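Local coordinates for protein FMN reductase [NAD(P)H] (Bacillus subtilis, PDB 1ZCH) that reduces FMN with NADH or NADPH as reductant and also acts on nitroaromatic compounds, quinones, chromates and azo dyes, at residues A[170-174]-A[207-211]; A[200-205]-A[217-221]; A[64-70]-A[133-137]. All coordinates share one frame; numbering follows the deposited sequence. Where two conformers were deposited one is given.

Interaction 1 (A[170-174]-A[207-211]); sequences SAKKP and YMNKR. With FMN (flavin mononucleotide), chain D.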
loop_
_atom_site.group_PDB
_atom_site.type_symbol
_atom_site.label_atom_id
_atom_site.label_comp_id
_atom_site.label_asym_id
_atom_site.label_seq_id
_atom_site.Cartn_x
_atom_site.Cartn_y
_atom_site.Cartn_z
ATOM N N SER A 170 -20.747 -0.822 -13.336
ATOM C CA SER A 170 -20.903 0.431 -12.602
ATOM C C SER A 170 -20.390 1.670 -13.340
ATOM O O SER A 170 -20.519 1.781 -14.559
ATOM C CB SER A 170 -20.194 0.298 -11.245
ATOM O OG SER A 170 -20.452 1.401 -10.392
ATOM N N ALA A 171 -19.815 2.605 -12.588
ATOM C CA ALA A 171 -19.283 3.836 -13.159
ATOM C C ALA A 171 -18.212 4.437 -12.252
ATOM O O ALA A 171 -18.147 4.133 -11.062
ATOM C CB ALA A 171 -20.407 4.840 -13.367
ATOM N N LYS A 172 -17.382 5.300 -12.827
ATOM C CA LYS A 172 -16.314 5.950 -12.082
ATOM C C LYS A 172 -16.846 6.985 -11.092
ATOM O O LYS A 172 -17.779 7.736 -11.387
ATOM C CB LYS A 172 -15.328 6.602 -13.054
ATOM C CG LYS A 172 -14.573 5.596 -13.916
ATOM C CD LYS A 172 -13.690 6.274 -14.954
ATOM C CE LYS A 172 -12.613 7.126 -14.310
ATOM N NZ LYS A 172 -11.724 7.749 -15.333
ATOM N N LYS A 173 -16.241 7.009 -9.910
ATOM C CA LYS A 173 -16.627 7.924 -8.844
ATOM C C LYS A 173 -15.646 9.096 -8.805
ATOM O O LYS A 173 -14.433 8.895 -8.778
ATOM C CB LYS A 173 -16.608 7.174 -7.513
ATOM C CG LYS A 173 -17.042 7.988 -6.310
ATOM C CD LYS A 173 -16.857 7.189 -5.025
ATOM C CE LYS A 173 -17.607 5.869 -5.077
ATOM N NZ LYS A 173 -17.523 5.126 -3.792
ATOM N N PRO A 174 -16.163 10.339 -8.796
ATOM C CA PRO A 174 -15.325 11.542 -8.765
ATOM C C PRO A 174 -14.288 11.534 -7.645
ATOM O O PRO A 174 -14.559 11.066 -6.538
ATOM C CB PRO A 174 -16.342 12.671 -8.579
ATOM C CG PRO A 174 -17.575 12.130 -9.224
ATOM C CD PRO A 174 -17.591 10.699 -8.738
ATOM N N TYR A 207 -23.148 14.280 -8.287
ATOM C CA TYR A 207 -22.862 12.948 -8.807
ATOM C C TYR A 207 -23.776 11.897 -8.180
ATOM O O TYR A 207 -24.354 11.067 -8.881
ATOM C CB TYR A 207 -21.405 12.579 -8.529
ATOM C CG TYR A 207 -21.082 11.130 -8.816
ATOM C CD1 TYR A 207 -20.926 10.676 -10.125
ATOM C CD2 TYR A 207 -20.958 10.206 -7.778
ATOM C CE1 TYR A 207 -20.655 9.336 -10.396
ATOM C CE2 TYR A 207 -20.690 8.863 -8.037
ATOM C CZ TYR A 207 -20.539 8.436 -9.347
ATOM O OH TYR A 207 -20.272 7.112 -9.610
ATOM N N MET A 208 -23.893 11.930 -6.857
ATOM C CA MET A 208 -24.731 10.977 -6.140
ATOM C C MET A 208 -26.195 11.118 -6.529
ATOM O O MET A 208 -26.903 10.124 -6.692
ATOM C CB MET A 208 -24.587 11.173 -4.630
ATOM C CG MET A 208 -23.231 10.775 -4.083
ATOM S SD MET A 208 -22.860 9.041 -4.405
ATOM C CE MET A 208 -23.791 8.236 -3.085
ATOM N N ASN A 209 -26.642 12.360 -6.676
ATOM C CA ASN A 209 -28.026 12.638 -7.037
ATOM C C ASN A 209 -28.408 11.934 -8.336
ATOM O O ASN A 209 -29.316 11.102 -8.358
ATOM C CB ASN A 209 -28.233 14.147 -7.178
ATOM C CG ASN A 209 -29.687 14.520 -7.405
ATOM O OD1 ASN A 209 -30.019 15.695 -7.567
ATOM N ND2 ASN A 209 -30.563 13.521 -7.416
ATOM N N LYS A 210 -27.708 12.268 -9.415
ATOM C CA LYS A 210 -27.979 11.672 -10.717
ATOM C C LYS A 210 -27.668 10.180 -10.750
ATOM O O LYS A 210 -28.239 9.438 -11.547
ATOM C CB LYS A 210 -27.166 12.386 -11.798
ATOM C CG LYS A 210 -27.511 13.856 -11.952
ATOM C CD LYS A 210 -26.737 14.487 -13.094
ATOM C CE LYS A 210 -27.087 15.958 -13.245
ATOM N NZ LYS A 210 -26.348 16.593 -14.373
ATOM N N ARG A 211 -26.762 9.747 -9.881
ATOM C CA ARG A 211 -26.373 8.343 -9.816
ATOM C C ARG A 211 -27.438 7.496 -9.123
ATOM O O ARG A 211 -27.709 6.366 -9.533
ATOM C CB ARG A 211 -25.039 8.205 -9.072
ATOM C CG ARG A 211 -24.513 6.783 -8.971
ATOM C CD ARG A 211 -24.191 6.209 -10.340
ATOM N NE ARG A 211 -23.710 4.833 -10.255
ATOM C CZ ARG A 211 -23.444 4.066 -11.308
ATOM N NH1 ARG A 211 -23.611 4.539 -12.535
ATOM N NH2 ARG A 211 -23.016 2.823 -11.133
HETATM N N1 FMN D . -15.717 -1.416 -0.343
HETATM C C2 FMN D . -16.655 -2.197 0.227
HETATM O O2 FMN D . -17.729 -2.382 -0.278
HETATM N N3 FMN D . -16.423 -2.863 1.481
HETATM C C4 FMN D . -15.208 -2.741 2.166
HETATM O O4 FMN D . -15.058 -3.321 3.227
HETATM C C4A FMN D . -14.172 -1.905 1.548
HETATM N N5 FMN D . -12.963 -1.735 2.172
HETATM C C5A FMN D . -11.954 -1.094 1.476
HETATM C C6 FMN D . -10.642 -1.097 2.059
HETATM C C7 FMN D . -9.555 -0.523 1.405
HETATM C C7M FMN D . -8.177 -0.610 2.030
HETATM C C8 FMN D . -9.746 0.144 0.103
HETATM C C8M FMN D . -8.597 0.742 -0.669
HETATM C C9 FMN D . -11.044 0.193 -0.477
HETATM C C9A FMN D . -12.153 -0.430 0.188
HETATM N N10 FMN D . -13.509 -0.517 -0.382
HETATM C C10 FMN D . -14.484 -1.254 0.243
HETATM C "C1'" FMN D . -13.797 0.172 -1.682
HETATM C "C2'" FMN D . -13.971 1.720 -1.516
HETATM O "O2'" FMN D . -15.283 1.971 -0.994
HETATM C "C3'" FMN D . -13.778 2.357 -2.902
HETATM O "O3'" FMN D . -12.428 2.096 -3.334
HETATM C "C4'" FMN D . -13.996 3.888 -2.859
HETATM O "O4'" FMN D . -15.346 4.211 -2.512
HETATM C "C5'" FMN D . -13.623 4.456 -4.221
HETATM O "O5'" FMN D . -14.656 3.975 -5.296
HETATM P P FMN D . -14.094 3.185 -6.488
HETATM O O1P FMN D . -13.413 4.090 -7.398
HETATM O O2P FMN D . -15.205 2.558 -7.178
HETATM O O3P FMN D . -13.157 2.163 -6.036
#
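Pro174 covers one face of the Tyr207 ring with its CD. That atom sits 3.4 Å from the ring centroid of Tyr207, only 6° off the normal, a CH-pi contact centred on the ring, while Pro174 CG leans back over Tyr207 CG. Towards the hydroxyl end, the carbonyl oxygen of Lys172 approaches Tyr207 obliquely, 3.1 Å from OH. The second flat group, the Arg211 guanidinium, carries the methyl of Ala171 over one face, with CB 3.3 Å from Arg211 NH1; beside it, Ser170 OG comes within 3.0 Å of Arg211 NH2, at an angle too poor for a hydrogen bond.

Lys173 shows how one loop can serve two neighbours. Its CG passes Tyr207 at about a right angle, and a bend further out (chi3 -56°) helps carry the amine away to the cofactor, where NZ donates to FMN O4' at 2.7 Å and, weakly, to O5'. Lys172 turns away from the helix, its amine bonded to Thr9 O.

This is a surface contact: the loop that follows strand 155-164 and precedes helix 178-181 leans on the C-terminal end of helix 190-212, with Asn42 of the second subunit packed on Lys173.

Interaction 2 (A[200-205]-A[217-221]); sequences YDEQMS and TRNWS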
loop_
_atom_site.group_PDB
_atom_site.type_symbol
_atom_site.label_atom_id
_atom_site.label_comp_id
_atom_site.label_asym_id
_atom_site.label_seq_id
_atom_site.Cartn_x
_atom_site.Cartn_y
_atom_site.Cartn_z
ATOM N N TYR A 200 -15.300 20.087 -4.182
ATOM C CA TYR A 200 -15.453 18.649 -4.381
ATOM C C TYR A 200 -16.805 18.196 -3.839
ATOM O O TYR A 200 -17.481 17.366 -4.452
ATOM C CB TYR A 200 -14.317 17.906 -3.667
ATOM C CG TYR A 200 -14.337 16.395 -3.816
ATOM C CD1 TYR A 200 -14.513 15.792 -5.065
ATOM C CD2 TYR A 200 -14.124 15.571 -2.716
ATOM C CE1 TYR A 200 -14.472 14.402 -5.208
ATOM C CE2 TYR A 200 -14.076 14.181 -2.846
ATOM C CZ TYR A 200 -14.249 13.602 -4.092
ATOM O OH TYR A 200 -14.185 12.229 -4.221
ATOM N N ASP A 201 -17.204 18.748 -2.694
ATOM C CA ASP A 201 -18.487 18.385 -2.087
ATOM C C ASP A 201 -19.658 18.637 -3.036
ATOM O O ASP A 201 -20.546 17.793 -3.175
ATOM C CB ASP A 201 -18.724 19.158 -0.780
ATOM C CG ASP A 201 -18.153 18.445 0.439
ATOM O OD1 ASP A 201 -17.959 17.211 0.377
ATOM O OD2 ASP A 201 -17.914 19.114 1.470
ATOM N N GLU A 202 -19.661 19.794 -3.689
ATOM C CA GLU A 202 -20.742 20.118 -4.615
ATOM C C GLU A 202 -20.742 19.119 -5.759
ATOM O O GLU A 202 -21.795 18.647 -6.188
ATOM C CB GLU A 202 -20.576 21.533 -5.169
ATOM C CG GLU A 202 -20.312 22.581 -4.106
ATOM C CD GLU A 202 -20.816 23.951 -4.507
ATOM O OE1 GLU A 202 -20.664 24.317 -5.694
ATOM O OE2 GLU A 202 -21.356 24.663 -3.631
ATOM N N GLN A 203 -19.551 18.795 -6.247
ATOM C CA GLN A 203 -19.409 17.838 -7.336
ATOM C C GLN A 203 -19.946 16.472 -6.926
ATOM O O GLN A 203 -20.655 15.816 -7.692
ATOM C CB GLN A 203 -17.934 17.690 -7.717
ATOM C CG GLN A 203 -17.288 18.931 -8.298
ATOM C CD GLN A 203 -15.798 18.749 -8.517
ATOM O OE1 GLN A 203 -15.367 17.772 -9.130
ATOM N NE2 GLN A 203 -15.004 19.688 -8.018
ATOM N N MET A 204 -19.600 16.047 -5.715
ATOM C CA MET A 204 -20.024 14.747 -5.205
ATOM C C MET A 204 -21.531 14.632 -4.982
ATOM O O MET A 204 -22.131 13.606 -5.310
ATOM C CB MET A 204 -19.283 14.429 -3.900
ATOM C CG MET A 204 -19.531 13.023 -3.356
ATOM S SD MET A 204 -19.135 11.700 -4.544
ATOM C CE MET A 204 -17.330 11.702 -4.483
ATOM N N SER A 205 -22.144 15.669 -4.421
ATOM C CA SER A 205 -23.581 15.631 -4.175
ATOM C C SER A 205 -24.316 15.505 -5.504
ATOM O O SER A 205 -25.250 14.711 -5.634
ATOM C CB SER A 205 -24.031 16.898 -3.434
ATOM O OG SER A 205 -23.678 18.070 -4.149
ATOM N N THR A 217 -27.955 11.951 -1.734
ATOM C CA THR A 217 -27.350 13.210 -2.152
ATOM C C THR A 217 -26.219 13.655 -1.229
ATOM O O THR A 217 -25.729 14.779 -1.335
ATOM C CB THR A 217 -28.400 14.330 -2.192
ATOM O OG1 THR A 217 -28.989 14.475 -0.892
ATOM C CG2 THR A 217 -29.487 14.003 -3.210
ATOM N N ARG A 218 -25.814 12.776 -0.321
ATOM C CA ARG A 218 -24.741 13.081 0.620
ATOM C C ARG A 218 -23.456 13.447 -0.130
ATOM O O ARG A 218 -23.136 12.832 -1.150
ATOM C CB ARG A 218 -24.492 11.865 1.520
ATOM C CG ARG A 218 -23.410 12.057 2.562
ATOM C CD ARG A 218 -23.200 10.798 3.402
ATOM N NE ARG A 218 -24.362 10.466 4.225
ATOM C CZ ARG A 218 -25.249 9.517 3.934
ATOM N NH1 ARG A 218 -25.114 8.793 2.831
ATOM N NH2 ARG A 218 -26.270 9.289 4.749
ATOM N N ASN A 219 -22.727 14.450 0.353
ATOM C CA ASN A 219 -21.481 14.821 -0.313
ATOM C C ASN A 219 -20.311 14.064 0.313
ATOM O O ASN A 219 -20.516 13.127 1.087
ATOM C CB ASN A 219 -21.237 16.337 -0.263
ATOM C CG ASN A 219 -21.167 16.880 1.145
ATOM O OD1 ASN A 219 -20.670 16.221 2.054
ATOM N ND2 ASN A 219 -21.649 18.107 1.330
ATOM N N TRP A 220 -19.088 14.463 -0.021
ATOM C CA TRP A 220 -17.904 13.783 0.494
ATOM C C TRP A 220 -17.632 14.033 1.977
ATOM O O TRP A 220 -17.551 13.091 2.762
ATOM C CB TRP A 220 -16.676 14.184 -0.327
ATOM C CG TRP A 220 -15.432 13.427 0.025
ATOM C CD1 TRP A 220 -15.144 12.125 -0.285
ATOM C CD2 TRP A 220 -14.290 13.934 0.725
ATOM N NE1 TRP A 220 -13.889 11.795 0.173
ATOM C CE2 TRP A 220 -13.342 12.887 0.796
ATOM C CE3 TRP A 220 -13.975 15.174 1.300
ATOM C CZ2 TRP A 220 -12.098 13.041 1.419
ATOM C CZ3 TRP A 220 -12.734 15.329 1.923
ATOM C CH2 TRP A 220 -11.811 14.265 1.974
ATOM N N SER A 221 -17.486 15.297 2.371
ATOM C CA SER A 221 -17.207 15.594 3.773
ATOM C C SER A 221 -18.271 15.007 4.707
ATOM O O SER A 221 -17.953 14.569 5.815
ATOM C CB SER A 221 -17.081 17.109 3.992
ATOM O OG SER A 221 -18.290 17.781 3.694
#
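Asp201 and Trp220 bury the most surface here, and Asn219, just before Trp220, comes next. The Asp201 carboxylate grips the start of helix 220-228 with both oxygens. OD1 accepts the backbone N-H of Ser221 through its syn lone pair, in a nearly straight bond of 2.8 Å, while OD2 takes the hydroxyl of Ser221 at 2.6 Å, somewhat out of the carboxylate plane. The amide of Asn219 lies stacked on this carboxylate, the two planes 15° apart.

Asn219 is the N-cap of helix 220-228. With CG between its backbone N and carbonyl carbon (chi1 59°), its OD1 accepts from the backbone N of Gln222, three residues on, so the first turn is held by its own N-cap and by an acid from helix 190-212; the helix dipole would probably help stabilise that negative charge. With an alanine in place of Asp201, the amide of Ser221 would probably lose its acceptor and its hydroxyl the bond across the contact, and the Asn219 amide the group it stacks on.

Trp220 meets the other helix through its indole face. Tyr200 CE2 stands 3.3 Å above that plane, offset toward the rim, the rings inclined at 57°. Met204 CG fits alongside, 3.7 Å from Trp220 N, and Ser205 CB touches the carbonyl oxygen of Thr217. The second subunit closes round these groups: its Asn42 O accepts from Trp220 NE1, and its His94 is hydrogen-bonded to Ser221 OG.

Interaction 3 (A[64-70]-A[133-137]); sequences AGGQPWI and VPIGA. With FMN (flavin mononucleotide), chain D.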
loop_
_atom_site.group_PDB
_atom_site.type_symbol
_atom_site.label_atom_id
_atom_site.label_comp_id
_atom_site.label_asym_id
_atom_site.label_seq_id
_atom_site.Cartn_x
_atom_site.Cartn_y
_atom_site.Cartn_z
ATOM N N ALA A 64 -16.848 -10.075 7.853
ATOM C CA ALA A 64 -16.597 -8.763 7.260
ATOM C C ALA A 64 -17.833 -7.865 7.263
ATOM O O ALA A 64 -17.895 -6.879 6.528
ATOM C CB ALA A 64 -16.081 -8.929 5.833
ATOM N N GLY A 65 -18.816 -8.204 8.090
ATOM C CA GLY A 65 -20.019 -7.395 8.163
ATOM C C GLY A 65 -21.101 -7.827 7.194
ATOM O O GLY A 65 -22.047 -7.081 6.935
ATOM N N GLY A 66 -20.961 -9.030 6.653
ATOM C CA GLY A 66 -21.950 -9.536 5.720
ATOM C C GLY A 66 -22.069 -8.714 4.451
ATOM O O GLY A 66 -23.060 -8.014 4.246
ATOM N N GLN A 67 -21.050 -8.792 3.602
ATOM C CA GLN A 67 -21.042 -8.072 2.335
ATOM C C GLN A 67 -21.279 -9.114 1.246
ATOM O O GLN A 67 -20.390 -9.901 0.915
ATOM C CB GLN A 67 -19.699 -7.358 2.151
ATOM C CG GLN A 67 -19.428 -6.337 3.251
ATOM C CD GLN A 67 -18.199 -5.488 2.990
ATOM O OE1 GLN A 67 -18.045 -4.916 1.914
ATOM N NE2 GLN A 67 -17.324 -5.390 3.985
ATOM N N PRO A 68 -22.490 -9.121 0.666
ATOM C CA PRO A 68 -22.922 -10.052 -0.383
ATOM C C PRO A 68 -21.992 -10.303 -1.567
ATOM O O PRO A 68 -21.968 -11.415 -2.103
ATOM C CB PRO A 68 -24.279 -9.488 -0.806
ATOM C CG PRO A 68 -24.139 -8.029 -0.536
ATOM C CD PRO A 68 -23.458 -8.018 0.804
ATOM N N TRP A 69 -21.233 -9.294 -1.983
ATOM C CA TRP A 69 -20.332 -9.474 -3.114
ATOM C C TRP A 69 -19.191 -10.445 -2.814
ATOM O O TRP A 69 -18.629 -11.043 -3.729
ATOM C CB TRP A 69 -19.792 -8.119 -3.593
ATOM C CG TRP A 69 -19.549 -7.116 -2.508
ATOM C CD1 TRP A 69 -18.386 -6.908 -1.818
ATOM C CD2 TRP A 69 -20.494 -6.169 -1.995
ATOM N NE1 TRP A 69 -18.549 -5.887 -0.910
ATOM C CE2 TRP A 69 -19.834 -5.416 -0.998
ATOM C CE3 TRP A 69 -21.838 -5.883 -2.283
ATOM C CZ2 TRP A 69 -20.470 -4.392 -0.287
ATOM C CZ3 TRP A 69 -22.470 -4.865 -1.576
ATOM C CH2 TRP A 69 -21.785 -4.133 -0.588
ATOM N N ILE A 70 -18.858 -10.611 -1.537
ATOM C CA ILE A 70 -17.804 -11.541 -1.141
ATOM C C ILE A 70 -18.314 -12.964 -1.383
ATOM O O ILE A 70 -17.603 -13.808 -1.935
ATOM C CB ILE A 70 -17.440 -11.381 0.357
ATOM C CG1 ILE A 70 -16.800 -10.010 0.591
ATOM C CG2 ILE A 70 -16.490 -12.497 0.795
ATOM C CD1 ILE A 70 -16.467 -9.721 2.047
ATOM N N VAL A 133 -12.977 -5.349 -5.674
ATOM C CA VAL A 133 -13.355 -4.412 -4.621
ATOM C C VAL A 133 -12.605 -4.833 -3.362
ATOM O O VAL A 133 -12.689 -5.985 -2.930
ATOM C CB VAL A 133 -14.886 -4.363 -4.348
ATOM C CG1 VAL A 133 -15.390 -5.681 -3.764
ATOM C CG2 VAL A 133 -15.187 -3.204 -3.395
ATOM N N PRO A 134 -11.814 -3.916 -2.785
ATOM C CA PRO A 134 -11.077 -4.283 -1.572
ATOM C C PRO A 134 -12.054 -4.400 -0.408
ATOM O O PRO A 134 -13.161 -3.867 -0.474
ATOM C CB PRO A 134 -10.101 -3.120 -1.382
ATOM C CG PRO A 134 -9.963 -2.531 -2.767
ATOM C CD PRO A 134 -11.382 -2.599 -3.284
ATOM N N ILE A 135 -11.643 -5.100 0.646
ATOM C CA ILE A 135 -12.490 -5.279 1.820
ATOM C C ILE A 135 -11.694 -4.979 3.090
ATOM O O ILE A 135 -11.014 -5.847 3.630
ATOM C CB ILE A 135 -13.039 -6.726 1.912
ATOM C CG1 ILE A 135 -13.878 -7.060 0.668
ATOM C CG2 ILE A 135 -13.871 -6.884 3.181
ATOM C CD1 ILE A 135 -15.164 -6.256 0.539
ATOM N N GLY A 136 -11.783 -3.741 3.562
ATOM C CA GLY A 136 -11.061 -3.368 4.766
ATOM C C GLY A 136 -11.732 -3.899 6.016
ATOM O O GLY A 136 -11.124 -3.934 7.089
ATOM N N ALA A 137 -12.983 -4.329 5.873
ATOM C CA ALA A 137 -13.756 -4.852 6.996
ATOM C C ALA A 137 -13.186 -6.133 7.601
ATOM O O ALA A 137 -13.682 -6.609 8.622
ATOM C CB ALA A 137 -15.204 -5.075 6.571
HETATM N N1 FMN D . -15.717 -1.416 -0.343
HETATM C C2 FMN D . -16.655 -2.197 0.227
HETATM O O2 FMN D . -17.729 -2.382 -0.278
HETATM N N3 FMN D . -16.423 -2.863 1.481
HETATM C C4 FMN D . -15.208 -2.741 2.166
HETATM O O4 FMN D . -15.058 -3.321 3.227
HETATM C C4A FMN D . -14.172 -1.905 1.548
HETATM N N5 FMN D . -12.963 -1.735 2.172
HETATM C C5A FMN D . -11.954 -1.094 1.476
HETATM C C6 FMN D . -10.642 -1.097 2.059
HETATM C C7 FMN D . -9.555 -0.523 1.405
HETATM C C7M FMN D . -8.177 -0.610 2.030
HETATM C C8 FMN D . -9.746 0.144 0.103
HETATM C C8M FMN D . -8.597 0.742 -0.669
HETATM C C9 FMN D . -11.044 0.193 -0.477
HETATM C C9A FMN D . -12.153 -0.430 0.188
HETATM N N10 FMN D . -13.509 -0.517 -0.382
HETATM C C10 FMN D . -14.484 -1.254 0.243
HETATM C "C1'" FMN D . -13.797 0.172 -1.682
HETATM C "C2'" FMN D . -13.971 1.720 -1.516
HETATM O "O2'" FMN D . -15.283 1.971 -0.994
HETATM C "C3'" FMN D . -13.778 2.357 -2.902
HETATM O "O3'" FMN D . -12.428 2.096 -3.334
HETATM C "C4'" FMN D . -13.996 3.888 -2.859
HETATM O "O4'" FMN D . -15.346 4.211 -2.512
HETATM C "C5'" FMN D . -13.623 4.456 -4.221
HETATM O "O5'" FMN D . -14.656 3.975 -5.296
HETATM P P FMN D . -14.094 3.185 -6.488
HETATM O O1P FMN D . -13.413 4.090 -7.398
HETATM O O2P FMN D . -15.205 2.558 -7.178
HETATM O O3P FMN D . -13.157 2.163 -6.036
#
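Ile135 sends CG1 anti to its carbonyl carbon (chi1 -60°) and turns CD1 back at chi2 -66°, which sets that methyl at the edge of the Trp69 indole, 3.7 Å from NE1, and also 3.5 Å from Gln67 OE1. Gln67 has its CG placed likewise, but its chain then runs extended (chi2 -172°), carrying the amide out to the flavin. There OE1 accepts from FMN N3 at 2.7 Å and NE2 donates to FMN O4 at 3.2 Å, so one amide reads a donor and an acceptor on the same edge of the pyrimidine ring.

The other N-H of Gln67 NE2 fixes the rotation of the amide: it points almost straight at Ala64 O, 3.0 Å away and in the carbonyl plane. Trp69 NE1 adds a weak bond to OE1. Behind this polar layer the packing is apolar. Ile70 and Ile135 meet tip to tip, the Val133 side chain crosses Trp69 at about a right angle, CG1 3.8 Å from Trp69 CD1, and the methyls of Ala64 and Ala137 meet, CB to CB, at 4.0 Å.

On the strand side, Gly136 N donates to FMN N5 at 2.7 Å, the glycine letting the backbone come close to the flavin. Strand 131-135 pairs with strand 155-164, while Gly65 ends helix 54-63 in a Schellman motif. Together the segments form one wall of the FMN pocket, against the isoalloxazine, with a backbone N-H directed at N5, as in flavoenzymes of the nitroreductase fold.

In the fold
The three contacts illustrate how chemistry follows location. Interaction 3 lies nearest the centre of the chain, joining strand 131-135, outermost within this chain, to the loop after helix 54-63 and the start of helix 68-72, and combines aliphatic packing with directional bonds to the flavin ring. Interactions 1 and 2, centred about 21 and 23 Å from the chain's centre, share helix 190-212. Interaction 1 is a surface contact without a clear hydrogen bond across it, whereas interaction 2 is partly buried and relies on a carboxylate. They touch, Pro174 O lying 2.6 Å from Tyr200 OH in a probable hydrogen bond. Interactions 1 and 3 do not touch, yet both hold FMN, at its ribityl chain and its ring respectively.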